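ABC transporter ATP-binding protein (Sulfolobus tokodaii, PDB 2PJZ) probably binds and hydrolyses ATP as the nucleotide-binding subunit of an ABC transporter, putatively one for cobalt transport. Local coordinates at residues I24-P38 with Y191-L204. Sequence-based numbering, arbitrary orientation.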
ATOM      1  N   ILE A  24      -7.961   5.004 -13.900  1.00 10.07           N
ATOM      2  CA  ILE A  24      -7.887   4.802 -12.459  1.00 10.16           C
ATOM      3  C   ILE A  24      -8.212   6.120 -11.800  1.00 11.30           C
ATOM      4  O   ILE A  24      -7.513   7.122 -12.027  1.00 11.29           O
ATOM      5  CB  ILE A  24      -6.514   4.279 -11.980  1.00 10.11           C
ATOM      6  CG1 ILE A  24      -6.180   2.932 -12.661  1.00  7.80           C
ATOM      7  CG2 ILE A  24      -6.439   4.188 -10.394  1.00 10.33           C
ATOM      8  CD1 ILE A  24      -7.198   1.752 -12.411  1.00 11.00           C
ATOM      9  N   ASN A  25      -9.257   6.111 -10.969  1.00 10.20           N
ATOM     10  CA  ASN A  25      -9.670   7.323 -10.252  1.00 11.84           C
ATOM     11  C   ASN A  25      -9.765   7.073  -8.739  1.00 11.94           C
ATOM     12  O   ASN A  25     -10.287   6.038  -8.299  1.00 12.31           O
ATOM     13  CB  ASN A  25     -11.005   7.802 -10.766  1.00 11.58           C
ATOM     14  CG  ASN A  25     -10.940   8.310 -12.173  1.00 14.73           C
ATOM     15  OD1 ASN A  25     -10.389   9.379 -12.440  1.00 12.68           O
ATOM     16  ND2 ASN A  25     -11.531   7.547 -13.103  1.00 14.20           N
ATOM     17  N   LEU A  26      -9.216   7.982  -7.938  1.00 10.49           N
ATOM     18  CA  LEU A  26      -9.254   7.817  -6.493  1.00 10.23           C
ATOM     19  C   LEU A  26      -9.014   9.172  -5.822  1.00 10.57           C
ATOM     20  O   LEU A  26      -8.139   9.907  -6.263  1.00  9.39           O
ATOM     21  CB  LEU A  26      -8.150   6.841  -6.033  1.00 10.40           C
ATOM     22  CG  LEU A  26      -7.958   6.619  -4.531  1.00 12.53           C
ATOM     23  CD1 LEU A  26      -9.142   5.861  -3.975  1.00 14.91           C
ATOM     24  CD2 LEU A  26      -6.666   5.876  -4.223  1.00 12.40           C
ATOM     25  N   GLU A  27      -9.728   9.474  -4.731  1.00  9.69           N
ATOM     26  CA  GLU A  27      -9.365  10.642  -3.904  1.00 10.61           C
ATOM     27  C   GLU A  27      -9.267  10.145  -2.488  1.00 10.54           C
ATOM     28  O   GLU A  27     -10.160   9.406  -2.015  1.00 10.22           O
ATOM     29  CB  GLU A  27     -10.374  11.839  -4.040  1.00  9.90           C
ATOM     30  CG  GLU A  27     -10.380  12.373  -5.459  1.00 11.58           C
ATOM     31  CD  GLU A  27     -11.013  13.720  -5.696  1.00 13.10           C
ATOM     32  OE1 GLU A  27     -11.750  14.201  -4.805  1.00 15.29           O
ATOM     33  OE2 GLU A  27     -10.746  14.285  -6.804  1.00 18.27           O
ATOM     34  N   VAL A  28      -8.163  10.488  -1.834  1.00  9.19           N
ATOM     35  CA  VAL A  28      -7.912  10.095  -0.453  1.00 10.14           C
ATOM     36  C   VAL A  28      -7.602  11.351   0.342  1.00  9.77           C
ATOM     37  O   VAL A  28      -6.715  12.123  -0.039  1.00  8.56           O
ATOM     38  CB  VAL A  28      -6.696   9.157  -0.348  1.00  9.74           C
ATOM     39  CG1 VAL A  28      -6.437   8.791   1.111  1.00 13.00           C
ATOM     40  CG2 VAL A  28      -6.956   7.883  -1.142  1.00 10.92           C
ATOM     41  N   ASN A  29      -8.309  11.559   1.448  1.00  9.95           N
ATOM     42  CA  ASN A  29      -7.913  12.668   2.320  1.00 10.15           C
ATOM     43  C   ASN A  29      -8.109  12.330   3.777  1.00  9.75           C
ATOM     44  O   ASN A  29      -9.157  11.790   4.142  1.00  9.32           O
ATOM     45  CB  ASN A  29      -8.653  13.953   1.966  1.00 11.93           C
ATOM     46  CG  ASN A  29     -10.131  13.868   2.199  1.00 17.00           C
ATOM     47  OD1 ASN A  29     -10.857  13.324   1.380  1.00 21.79           O
ATOM     48  ND2 ASN A  29     -10.601  14.457   3.312  1.00 23.62           N
ATOM     49  N   GLY A  30      -7.102  12.647   4.585  1.00  8.71           N
ATOM     50  CA  GLY A  30      -7.247  12.669   6.042  1.00 10.63           C
ATOM     51  C   GLY A  30      -7.262  11.291   6.680  1.00 11.43           C
ATOM     52  O   GLY A  30      -7.547  11.164   7.887  1.00 11.33           O
ATOM     53  N   GLU A  31      -6.912  10.256   5.913  1.00 10.10           N
ATOM     54  CA  GLU A  31      -7.020   8.866   6.403  1.00 11.66           C
ATOM     55  C   GLU A  31      -6.107   8.004   5.528  1.00 12.17           C
ATOM     56  O   GLU A  31      -5.786   8.407   4.415  1.00 10.93           O
ATOM     57  CB  GLU A  31      -8.467   8.344   6.295  1.00 10.06           C
ATOM     58  CG  GLU A  31      -9.001   8.178   4.862  1.00 12.60           C
ATOM     59  CD  GLU A  31     -10.468   7.791   4.812  1.00 13.83           C
ATOM     60  OE1 GLU A  31     -10.879   6.901   5.580  1.00 18.31           O
ATOM     61  OE2 GLU A  31     -11.213   8.383   4.012  1.00 15.88           O
ATOM     62  N   LYS A  32      -5.713   6.833   6.031  1.00 12.68           N
ATOM     63  CA  LYS A  32      -5.057   5.798   5.195  1.00 13.49           C
ATOM     64  C   LYS A  32      -6.095   4.895   4.587  1.00 13.19           C
ATOM     65  O   LYS A  32      -7.054   4.528   5.249  1.00 12.92           O
ATOM     66  CB  LYS A  32      -4.132   4.932   6.046  1.00 13.50           C
ATOM     67  CG  LYS A  32      -2.837   5.614   6.443  1.00 17.79           C
ATOM     68  CD  LYS A  32      -2.044   4.720   7.426  1.00 21.36           C
ATOM     69  CE  LYS A  32      -1.924   5.354   8.822  1.00 27.31           C
ATOM     70  NZ  LYS A  32      -3.087   5.145   9.821  1.00 28.82           N
ATOM     71  N   VAL A  33      -5.947   4.548   3.313  1.00 12.06           N
ATOM     72  CA  VAL A  33      -6.837   3.535   2.751  1.00 11.54           C
ATOM     73  C   VAL A  33      -5.951   2.368   2.300  1.00 11.23           C
ATOM     74  O   VAL A  33      -4.739   2.547   2.051  1.00 11.38           O
ATOM     75  CB  VAL A  33      -7.731   4.063   1.609  1.00 11.65           C
ATOM     76  CG1 VAL A  33      -8.591   5.256   2.102  1.00 11.75           C
ATOM     77  CG2 VAL A  33      -6.888   4.443   0.343  1.00 12.33           C
ATOM     78  N   ILE A  34      -6.544   1.191   2.212  1.00 10.23           N
ATOM     79  CA  ILE A  34      -5.801   0.015   1.796  1.00 11.05           C
ATOM     80  C   ILE A  34      -6.256  -0.398   0.409  1.00 11.07           C
ATOM     81  O   ILE A  34      -7.450  -0.420   0.117  1.00 13.17           O
ATOM     82  CB  ILE A  34      -6.010  -1.163   2.801  1.00 11.31           C
ATOM     83  CG1 ILE A  34      -5.489  -0.768   4.180  1.00 12.67           C
ATOM     84  CG2 ILE A  34      -5.308  -2.462   2.294  1.00 11.37           C
ATOM     85  CD1 ILE A  34      -6.001  -1.684   5.299  1.00 17.49           C
ATOM     86  N   ILE A  35      -5.309  -0.688  -0.475  1.00 11.23           N
ATOM     87  CA  ILE A  35      -5.694  -1.147  -1.789  1.00 11.30           C
ATOM     88  C   ILE A  35      -5.294  -2.610  -1.792  1.00 10.94           C
ATOM     89  O   ILE A  35      -4.126  -2.925  -1.527  1.00 10.11           O
ATOM     90  CB  ILE A  35      -4.941  -0.383  -2.912  1.00 11.67           C
ATOM     91  CG1 ILE A  35      -5.404   1.086  -2.950  1.00 11.25           C
ATOM     92  CG2 ILE A  35      -5.171  -1.074  -4.279  1.00 11.38           C
ATOM     93  CD1 ILE A  35      -4.689   1.915  -4.071  1.00 12.42           C
ATOM     94  N   LEU A  36      -6.285  -3.477  -2.049  1.00 11.36           N
ATOM     95  CA  LEU A  36      -6.084  -4.930  -2.015  1.00 12.61           C
ATOM     96  C   LEU A  36      -6.088  -5.430  -3.420  1.00 13.10           C
ATOM     97  O   LEU A  36      -6.952  -5.083  -4.200  1.00 13.19           O
ATOM     98  CB  LEU A  36      -7.237  -5.646  -1.269  1.00 12.61           C
ATOM     99  CG  LEU A  36      -7.428  -5.349   0.194  1.00 13.66           C
ATOM    100  CD1 LEU A  36      -8.749  -5.991   0.689  1.00 15.66           C
ATOM    101  CD2 LEU A  36      -6.190  -5.855   0.987  1.00 14.61           C
ATOM    102  N   GLY A  37      -5.103  -6.224  -3.784  1.00 14.84           N
ATOM    103  CA  GLY A  37      -5.140  -6.734  -5.151  1.00 16.79           C
ATOM    104  C   GLY A  37      -4.207  -7.913  -5.203  1.00 17.98           C
ATOM    105  O   GLY A  37      -3.229  -7.932  -4.466  1.00 17.81           O
ATOM    106  N   PRO A  38      -4.498  -8.881  -6.090  1.00 19.33           N
ATOM    107  CA  PRO A  38      -3.581  -9.995  -6.310  1.00 19.80           C
ATOM    108  C   PRO A  38      -2.219  -9.548  -6.777  1.00 20.19           C
ATOM    109  O   PRO A  38      -2.063  -8.437  -7.323  1.00 19.90           O
ATOM    110  CB  PRO A  38      -4.283 -10.836  -7.397  1.00 20.17           C
ATOM    111  CG  PRO A  38      -5.339 -10.009  -7.952  1.00 21.01           C
ATOM    112  CD  PRO A  38      -5.719  -8.985  -6.912  1.00 18.45           C
ATOM    113  N   TYR A 191      -6.715  -3.775  10.876  1.00 26.71           N
ATOM    114  CA  TYR A 191      -7.055  -2.543  10.169  1.00 25.46           C
ATOM    115  C   TYR A 191      -8.543  -2.344   9.966  1.00 24.84           C
ATOM    116  O   TYR A 191      -8.948  -1.741   8.984  1.00 24.06           O
ATOM    117  CB  TYR A 191      -6.284  -2.463   8.841  1.00 24.89           C
ATOM    118  CG  TYR A 191      -4.821  -2.254   9.073  1.00 24.08           C
ATOM    119  CD1 TYR A 191      -4.277  -0.968   9.137  1.00 22.24           C
ATOM    120  CD2 TYR A 191      -3.971  -3.345   9.298  1.00 24.71           C
ATOM    121  CE1 TYR A 191      -2.920  -0.778   9.390  1.00 23.82           C
ATOM    122  CE2 TYR A 191      -2.625  -3.159   9.552  1.00 24.65           C
ATOM    123  CZ  TYR A 191      -2.103  -1.877   9.587  1.00 24.67           C
ATOM    124  OH  TYR A 191      -0.763  -1.714   9.839  1.00 26.96           O
ATOM    125  N   LYS A 192      -9.344  -2.789  10.941  1.00 24.16           N
ATOM    126  CA  LYS A 192     -10.811  -2.738  10.871  1.00 24.24           C
ATOM    127  C   LYS A 192     -11.350  -1.337  10.719  1.00 23.91           C
ATOM    128  O   LYS A 192     -12.377  -1.133  10.043  1.00 24.21           O
ATOM    129  CB  LYS A 192     -11.445  -3.379  12.125  1.00 24.72           C
ATOM    130  CG  LYS A 192     -11.015  -4.796  12.367  1.00 24.97           C
ATOM    131  CD  LYS A 192     -11.532  -5.344  13.722  1.00 26.61           C
ATOM    132  CE  LYS A 192     -11.364  -6.861  13.749  1.00 30.68           C
ATOM    133  NZ  LYS A 192     -12.068  -7.469  14.936  1.00 34.65           N
ATOM    134  N   GLU A 193     -10.666  -0.365  11.308  1.00 24.00           N
ATOM    135  CA  GLU A 193     -11.161   1.016  11.255  1.00 25.42           C
ATOM    136  C   GLU A 193     -10.835   1.717   9.924  1.00 24.53           C
ATOM    137  O   GLU A 193     -11.190   2.894   9.714  1.00 24.24           O
ATOM    138  CB  GLU A 193     -10.675   1.821  12.484  1.00 27.16           C
ATOM    139  CG  GLU A 193      -9.160   2.106  12.572  1.00 31.22           C
ATOM    140  CD  GLU A 193      -8.267   0.980  13.136  1.00 37.04           C
ATOM    141  OE1 GLU A 193      -7.443   1.312  14.036  1.00 39.54           O
ATOM    142  OE2 GLU A 193      -8.331  -0.190  12.671  1.00 34.50           O
ATOM    143  N   TYR A 194     -10.203   0.982   9.010  1.00 23.30           N
ATOM    144  CA  TYR A 194      -9.713   1.568   7.737  1.00 22.56           C
ATOM    145  C   TYR A 194     -10.627   1.240   6.597  1.00 20.51           C
ATOM    146  O   TYR A 194     -11.411   0.306   6.707  1.00 20.22           O
ATOM    147  CB  TYR A 194      -8.305   1.067   7.429  1.00 23.82           C
ATOM    148  CG  TYR A 194      -7.291   1.651   8.346  1.00 26.47           C
ATOM    149  CD1 TYR A 194      -6.155   2.287   7.862  1.00 29.09           C
ATOM    150  CD2 TYR A 194      -7.461   1.559   9.724  1.00 28.31           C
ATOM    151  CE1 TYR A 194      -5.216   2.842   8.764  1.00 31.89           C
ATOM    152  CE2 TYR A 194      -6.568   2.110  10.599  1.00 30.88           C
ATOM    153  CZ  TYR A 194      -5.456   2.749  10.134  1.00 29.89           C
ATOM    154  OH  TYR A 194      -4.601   3.265  11.081  1.00 30.79           O
ATOM    155  N   LYS A 195     -10.570   2.031   5.520  1.00 17.62           N
ATOM    156  CA  LYS A 195     -11.310   1.740   4.309  1.00 15.34           C
ATOM    157  C   LYS A 195     -10.379   0.998   3.345  1.00 13.59           C
ATOM    158  O   LYS A 195      -9.159   1.263   3.320  1.00 12.35           O
ATOM    159  CB  LYS A 195     -11.791   3.019   3.615  1.00 16.41           C
ATOM    160  CG  LYS A 195     -12.843   3.832   4.391  1.00 18.61           C
ATOM    161  CD  LYS A 195     -13.296   4.995   3.520  1.00 24.76           C
ATOM    162  CE  LYS A 195     -14.030   6.046   4.343  1.00 26.03           C
ATOM    163  NZ  LYS A 195     -13.749   7.366   3.705  1.00 28.02           N
ATOM    164  N   ALA A 196     -10.980   0.091   2.580  1.00 12.84           N
ATOM    165  CA  ALA A 196     -10.318  -0.656   1.505  1.00 11.72           C
ATOM    166  C   ALA A 196     -10.928  -0.466   0.110  1.00 11.47           C
ATOM    167  O   ALA A 196     -12.146  -0.276  -0.085  1.00 11.37           O
ATOM    168  CB  ALA A 196     -10.268  -2.194   1.852  1.00 12.06           C
ATOM    169  N   TYR A 197     -10.051  -0.579  -0.886  1.00 11.37           N
ATOM    170  CA  TYR A 197     -10.431  -0.681  -2.277  1.00 11.09           C
ATOM    171  C   TYR A 197      -9.811  -1.969  -2.827  1.00 11.14           C
ATOM    172  O   TYR A 197      -8.790  -2.408  -2.344  1.00 11.71           O
ATOM    173  CB  TYR A 197      -9.835   0.483  -3.065  1.00 11.63           C
ATOM    174  CG  TYR A 197     -10.435   1.814  -2.698  1.00 11.04           C
ATOM    175  CD1 TYR A 197     -11.422   2.376  -3.498  1.00 14.02           C
ATOM    176  CD2 TYR A 197     -10.017   2.497  -1.554  1.00 13.03           C
ATOM    177  CE1 TYR A 197     -12.006   3.614  -3.183  1.00 15.63           C
ATOM    178  CE2 TYR A 197     -10.588   3.741  -1.212  1.00 13.75           C
ATOM    179  CZ  TYR A 197     -11.582   4.280  -2.054  1.00 16.18           C
ATOM    180  OH  TYR A 197     -12.190   5.479  -1.760  1.00 15.75           O
ATOM    181  N   PHE A 198     -10.476  -2.574  -3.800  1.00 12.01           N
ATOM    182  CA  PHE A 198      -9.927  -3.703  -4.550  1.00 12.48           C
ATOM    183  C   PHE A 198      -9.411  -3.223  -5.910  1.00 13.28           C
ATOM    184  O   PHE A 198     -10.107  -2.509  -6.610  1.00 14.27           O
ATOM    185  CB  PHE A 198     -11.042  -4.720  -4.821  1.00 12.62           C
ATOM    186  CG  PHE A 198     -11.463  -5.464  -3.595  1.00 13.51           C
ATOM    187  CD1 PHE A 198     -10.838  -6.677  -3.253  1.00 13.83           C
ATOM    188  CD2 PHE A 198     -12.466  -4.949  -2.773  1.00 14.77           C
ATOM    189  CE1 PHE A 198     -11.225  -7.387  -2.107  1.00 18.05           C
ATOM    190  CE2 PHE A 198     -12.870  -5.661  -1.632  1.00 17.38           C
ATOM    191  CZ  PHE A 198     -12.246  -6.872  -1.296  1.00 15.29           C
ATOM    192  N   LEU A 199      -8.204  -3.632  -6.277  1.00 13.06           N
ATOM    193  CA  LEU A 199      -7.744  -3.433  -7.663  1.00 14.05           C
ATOM    194  C   LEU A 199      -8.065  -4.748  -8.381  1.00 15.13           C
ATOM    195  O   LEU A 199      -7.282  -5.696  -8.285  1.00 15.84           O
ATOM    196  CB  LEU A 199      -6.241  -3.120  -7.691  1.00 12.97           C
ATOM    197  CG  LEU A 199      -5.597  -2.677  -9.019  1.00 13.45           C
ATOM    198  CD1 LEU A 199      -6.289  -1.453  -9.647  1.00 13.97           C
ATOM    199  CD2 LEU A 199      -4.161  -2.398  -8.769  1.00 12.47           C
ATOM    200  N   VAL A 200      -9.207  -4.772  -9.071  1.00 17.90           N
ATOM    201  CA  VAL A 200      -9.689  -5.919  -9.901  1.00 21.40           C
ATOM    202  C   VAL A 200     -10.612  -5.422 -11.000  1.00 21.27           C
ATOM    203  O   VAL A 200     -11.151  -4.340 -10.912  1.00 23.23           O
ATOM    204  CB  VAL A 200     -10.496  -6.986  -9.078  1.00 22.15           C
ATOM    205  CG1 VAL A 200      -9.565  -7.824  -8.232  1.00 25.93           C
ATOM    206  CG2 VAL A 200     -11.572  -6.322  -8.226  1.00 22.23           C
ATOM    207  N   GLY A 201     -10.827  -6.218 -12.042  1.00 24.51           N
ATOM    208  CA  GLY A 201     -11.710  -5.797 -13.133  1.00 26.07           C
ATOM    209  C   GLY A 201     -11.114  -4.606 -13.834  1.00 28.05           C
ATOM    210  O   GLY A 201     -11.828  -3.691 -14.283  1.00 29.16           O
ATOM    211  N   ASN A 202      -9.780  -4.577 -13.858  1.00 28.62           N
ATOM    212  CA  ASN A 202      -9.052  -3.485 -14.474  1.00 29.07           C
ATOM    213  C   ASN A 202      -9.545  -2.137 -13.899  1.00 28.87           C
ATOM    214  O   ASN A 202      -9.585  -1.114 -14.575  1.00 30.36           O
ATOM    215  CB  ASN A 202      -9.135  -3.638 -16.038  1.00 29.08           C
ATOM    216  CG  ASN A 202      -8.631  -5.063 -16.571  1.00 29.43           C
ATOM    217  OD1 ASN A 202      -9.293  -5.719 -17.374  1.00 30.85           O
ATOM    218  ND2 ASN A 202      -7.483  -5.499 -16.119  1.00 27.63           N
ATOM    219  N   ARG A 203      -9.946  -2.133 -12.615  1.00 28.90           N
ATOM    220  CA  ARG A 203     -10.521  -0.940 -11.957  1.00 26.58           C
ATOM    221  C   ARG A 203     -10.151  -0.862 -10.465  1.00 24.86           C
ATOM    222  O   ARG A 203      -9.855  -1.874  -9.849  1.00 24.03           O
ATOM    223  CB  ARG A 203     -12.058  -0.998 -12.014  1.00 28.79           C
ATOM    224  CG  ARG A 203     -12.717  -0.852 -13.395  1.00 31.78           C
ATOM    225  CD  ARG A 203     -14.037  -1.664 -13.460  1.00 36.57           C
ATOM    226  NE  ARG A 203     -14.411  -1.962 -14.845  1.00 41.94           N
ATOM    227  CZ  ARG A 203     -15.218  -1.207 -15.593  1.00 43.76           C
ATOM    228  NH1 ARG A 203     -15.768  -0.103 -15.095  1.00 44.26           N
ATOM    229  NH2 ARG A 203     -15.476  -1.560 -16.851  1.00 45.41           N
ATOM    230  N   LEU A 204     -10.187   0.330  -9.886  1.00 23.20           N
ATOM    231  CA  LEU A 204     -10.088   0.468  -8.436  1.00 22.54           C
ATOM    232  C   LEU A 204     -11.505   0.538  -7.873  1.00 21.89           C
ATOM    233  O   LEU A 204     -12.211   1.527  -8.119  1.00 23.69           O
ATOM    234  CB  LEU A 204      -9.349   1.736  -8.084  1.00 22.42           C
ATOM    235  CG  LEU A 204      -8.522   1.919  -6.828  1.00 23.50           C
ATOM    236  CD1 LEU A 204      -7.620   0.724  -6.450  1.00 20.03           C
ATOM    237  CD2 LEU A 204      -7.633   3.169  -7.056  1.00 21.90           C
TER
HETATM  238  O   HOH W   1     -12.182   4.796  -6.871  1.00 35.65           O
HETATM  239  O   HOH W   2     -10.703   7.311  -0.353  1.00 14.61           O
HETATM  240  O   HOH W   3      -9.587   4.520   6.028  1.00 17.21           O
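Strands 32-36 and 195-200 run parallel, their axes 4.5 Å apart at closest; the amides of I34 and L36 donate to K195 O and Y197 O, and their carbonyls accept from Y197 N and L199 N. Strand 24-28, from the antiparallel sheet, runs nearly antiparallel to strand 195-200, its axis 10.9 Å away at closest, over the face that carries V33, I35 and Y197. There L26 CD1 sits over the Y197 ring, 3.7 Å from its centroid, while V33 CB meets the ring edge at CE2. With CG anti to the backbone N (chi1 175°), L26 extends to the ring. L204 wedges between the layers: CD2 touches I24 CG2 at 3.7 Å and L26 CB, and CD1 packs on I35 CG2. This is the ABC ATPase core, where the antiparallel subdomain lies on the P-loop sheet; strand 32-36, flanked on its other edge by strand 177-182, leads through G37 into what is probably the Walker A loop. On the other face L36 CD1 lies 4.0 Å from F198 CE1, and helix 210-214 covers both residues. At the start of the strands K195 NZ meets the syn lone pair of E31 OE2 in a 2.7 Å salt bridge, and one water joins E31 OE1, K32 O and K195 N. K32 lies alongside Y194; bends at chi3 and chi4 bring NZ to the ring edge, where it donates to Y194 OH at 2.7 Å. Y191 turns its CD1 edge onto one face of the Y194 ring, over its centre, and Y191 CB receives I34 CD1 at 3.6 Å.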